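Local coordinates for protein globin (Bacillus anthracis, PDB 5V3T) that binds heme as a group II truncated hemoglobin, here with cyanide in the heme pocket, and is probably involved in oxygen binding or transport, at residues Glu10-Glu15 and Glu19-Thr24. Sequence-based numbering, arbitrary orientation.
Sequences EAIGGE and EILVDT
Glu15 and Glu19 meet one turn apart on the same helix. The backbone N of Glu19 donates to O of Glu15 at 2.9 Å, an i to i+4 bond that is close to straight (163°). The CG of Glu19 lies anti to its own carbonyl carbon, beside the backbone N (chi1 -71°), which brings CG to 3.1 Å from O of Glu15. The chain then bends at chi2 (-73°), whereas the Glu15 side chain is extended. The two carboxylates end up close, with OE2 of Glu15 4.5 Å from OE2 of Glu19. This proximity of like charges is probably eased by Lys51, which forms a salt bridge with OE1 of Glu19 and another with Asp23.

A second, apolar contact joins Ile12, in the turn between the two helices, to Leu21 on the buried side of helix 14-31. CD1 of Ile12, at the end of an extended side chain, reaches CD2 of Leu21 at 4.3 Å. Gly13, with positive phi, forms a Schellman motif with the last turn of the preceding helix; its N bonds to O of Glu10 at 2.9 Å.

The contact thus packs the turn that follows helix 8-11 against the early turns of helix 14-31 in the globin fold, while the Glu15-Glu19 pair is internal to that helix. Leu21 also packs on helix 84-101 through Ala97, Met98 and Thr101. Ile12 touches Ile107 of helix 105-122, and Lys51 belongs to helix 44-57.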
ATOM      1  N   GLU A  10     -20.676  11.591 -12.478  1.00 30.57           N
ATOM      2  CA  GLU A  10     -21.253  12.580 -13.377  1.00 29.21           C
ATOM      3  C   GLU A  10     -21.426  13.915 -12.646  1.00 38.58           C
ATOM      4  O   GLU A  10     -21.058  14.978 -13.165  1.00 31.57           O
ATOM      5  CB  GLU A  10     -22.590  12.080 -13.927  1.00 31.04           C
ATOM      6  CG  GLU A  10     -22.425  10.924 -14.889  1.00 41.33           C
ATOM      7  CD  GLU A  10     -23.738  10.294 -15.297  1.00 46.65           C
ATOM      8  OE1 GLU A  10     -24.677  10.265 -14.471  1.00 46.02           O
ATOM      9  OE2 GLU A  10     -23.827   9.822 -16.446  1.00 52.49           O
ATOM     10  N   ALA A  11     -21.966  13.845 -11.431  1.00 33.19           N
ATOM     11  CA  ALA A  11     -22.299  15.027 -10.652  1.00 35.90           C
ATOM     12  C   ALA A  11     -21.082  15.917 -10.423  1.00 29.09           C
ATOM     13  O   ALA A  11     -21.211  17.139 -10.359  1.00 31.72           O
ATOM     14  CB  ALA A  11     -22.908  14.622  -9.315  1.00 35.67           C
ATOM     15  N   ILE A  12     -19.910  15.305 -10.294  1.00 24.87           N
ATOM     16  CA  ILE A  12     -18.689  16.042  -9.942  1.00 25.65           C
ATOM     17  C   ILE A  12     -18.038  16.634 -11.200  1.00 26.20           C
ATOM     18  O   ILE A  12     -17.115  17.431 -11.114  1.00 29.77           O
ATOM     19  CB  ILE A  12     -17.666  15.145  -9.179  1.00 23.20           C
ATOM     20  CG1 ILE A  12     -16.745  16.006  -8.292  1.00 23.90           C
ATOM     21  CG2 ILE A  12     -16.861  14.270 -10.131  1.00 21.91           C
ATOM     22  CD1 ILE A  12     -15.682  15.189  -7.479  1.00 26.17           C
ATOM     23  N   GLY A  13     -18.523  16.236 -12.378  1.00 26.51           N
ATOM     24  CA  GLY A  13     -17.983  16.764 -13.616  1.00 27.98           C
ATOM     25  C   GLY A  13     -17.329  15.706 -14.487  1.00 31.34           C
ATOM     26  O   GLY A  13     -16.731  16.015 -15.519  1.00 34.83           O
ATOM     27  N   GLY A  14     -17.397  14.453 -14.058  1.00 30.91           N
ATOM     28  CA  GLY A  14     -16.912  13.364 -14.886  1.00 34.27           C
ATOM     29  C   GLY A  14     -15.407  13.283 -15.042  1.00 39.84           C
ATOM     30  O   GLY A  14     -14.639  13.779 -14.200  1.00 33.11           O
ATOM     31  N   GLU A  15     -14.993  12.645 -16.134  1.00 35.34           N
ATOM     32  CA  GLU A  15     -13.584  12.349 -16.386  1.00 37.13           C
ATOM     33  C   GLU A  15     -12.700  13.599 -16.329  1.00 38.05           C
ATOM     34  O   GLU A  15     -11.632  13.576 -15.724  1.00 36.75           O
ATOM     35  CB  GLU A  15     -13.442  11.661 -17.740  1.00 45.75           C
ATOM     36  CG  GLU A  15     -12.024  11.393 -18.169  1.00 56.12           C
ATOM     37  CD  GLU A  15     -11.962  10.652 -19.492  1.00 72.57           C
ATOM     38  OE1 GLU A  15     -13.028  10.462 -20.110  1.00 69.27           O
ATOM     39  OE2 GLU A  15     -10.856  10.245 -19.904  1.00 86.24           O
ATOM     40  N   GLU A  19      -9.605  14.067 -13.673  1.00 30.29           N
ATOM     41  CA  GLU A  19      -8.247  14.285 -14.188  1.00 32.27           C
ATOM     42  C   GLU A  19      -7.596  15.444 -13.435  1.00 39.86           C
ATOM     43  O   GLU A  19      -6.510  15.314 -12.869  1.00 35.28           O
ATOM     44  CB  GLU A  19      -8.261  14.584 -15.693  1.00 44.72           C
ATOM     45  CG  GLU A  19      -8.611  13.395 -16.566  1.00 60.09           C
ATOM     46  CD  GLU A  19      -7.500  12.358 -16.658  1.00 61.85           C
ATOM     47  OE1 GLU A  19      -6.312  12.754 -16.712  1.00 51.98           O
ATOM     48  OE2 GLU A  19      -7.824  11.147 -16.676  1.00 58.01           O
ATOM     49  N   ILE A  20      -8.287  16.577 -13.409  1.00 40.05           N
ATOM     50  CA  ILE A  20      -7.743  17.789 -12.812  1.00 39.59           C
ATOM     51  C   ILE A  20      -7.649  17.700 -11.293  1.00 36.76           C
ATOM     52  O   ILE A  20      -6.674  18.173 -10.701  1.00 33.18           O
ATOM     53  CB  ILE A  20      -8.603  19.014 -13.180  1.00 37.13           C
ATOM     54  CG1 ILE A  20      -8.644  19.184 -14.698  1.00 43.97           C
ATOM     55  CG2 ILE A  20      -8.063  20.269 -12.523  1.00 44.43           C
ATOM     56  CD1 ILE A  20      -9.628  20.239 -15.160  1.00 41.33           C
ATOM     57  N   LEU A  21      -8.649  17.084 -10.667  1.00 30.93           N
ATOM     58  CA  LEU A  21      -8.664  16.956  -9.212  1.00 25.71           C
ATOM     59  C   LEU A  21      -7.469  16.145  -8.749  1.00 30.75           C
ATOM     60  O   LEU A  21      -6.739  16.559  -7.846  1.00 32.07           O
ATOM     61  CB  LEU A  21      -9.982  16.329  -8.728  1.00 24.12           C
ATOM     62  CG  LEU A  21     -10.154  16.055  -7.228  1.00 26.23           C
ATOM     63  CD1 LEU A  21     -10.201  17.348  -6.428  1.00 25.95           C
ATOM     64  CD2 LEU A  21     -11.421  15.249  -6.990  1.00 29.78           C
ATOM     65  N   VAL A  22      -7.241  15.008  -9.401  1.00 30.74           N
ATOM     66  CA  VAL A  22      -6.196  14.091  -8.970  1.00 31.03           C
ATOM     67  C   VAL A  22      -4.805  14.642  -9.281  1.00 37.81           C
ATOM     68  O   VAL A  22      -3.897  14.548  -8.448  1.00 38.09           O
ATOM     69  CB  VAL A  22      -6.395  12.707  -9.617  1.00 32.24           C
ATOM     70  CG1 VAL A  22      -5.201  11.781  -9.345  1.00 33.15           C
ATOM     71  CG2 VAL A  22      -7.676  12.095  -9.087  1.00 23.17           C
ATOM     72  N   ASP A  23      -4.647  15.259 -10.449  1.00 35.38           N
ATOM     73  CA  ASP A  23      -3.371  15.890 -10.779  1.00 41.83           C
ATOM     74  C   ASP A  23      -3.070  16.993  -9.763  1.00 38.56           C
ATOM     75  O   ASP A  23      -1.941  17.121  -9.278  1.00 35.76           O
ATOM     76  CB  ASP A  23      -3.388  16.438 -12.205  1.00 41.71           C
ATOM     77  CG  ASP A  23      -3.269  15.338 -13.249  1.00 49.33           C
ATOM     78  OD1 ASP A  23      -2.886  14.207 -12.886  1.00 47.06           O
ATOM     79  OD2 ASP A  23      -3.570  15.595 -14.431  1.00 47.59           O
ATOM     80  N   THR A  24      -4.091  17.779  -9.427  1.00 39.56           N
ATOM     81  CA  THR A  24      -3.947  18.839  -8.428  1.00 34.90           C
ATOM     82  C   THR A  24      -3.670  18.239  -7.044  1.00 36.79           C
ATOM     83  O   THR A  24      -2.784  18.707  -6.323  1.00 37.38           O
ATOM     84  CB  THR A  24      -5.201  19.727  -8.371  1.00 39.09           C
ATOM     85  OG1 THR A  24      -5.384  20.343  -9.650  1.00 34.51           O
ATOM     86  CG2 THR A  24      -5.077  20.805  -7.294  1.00 33.67           C
TER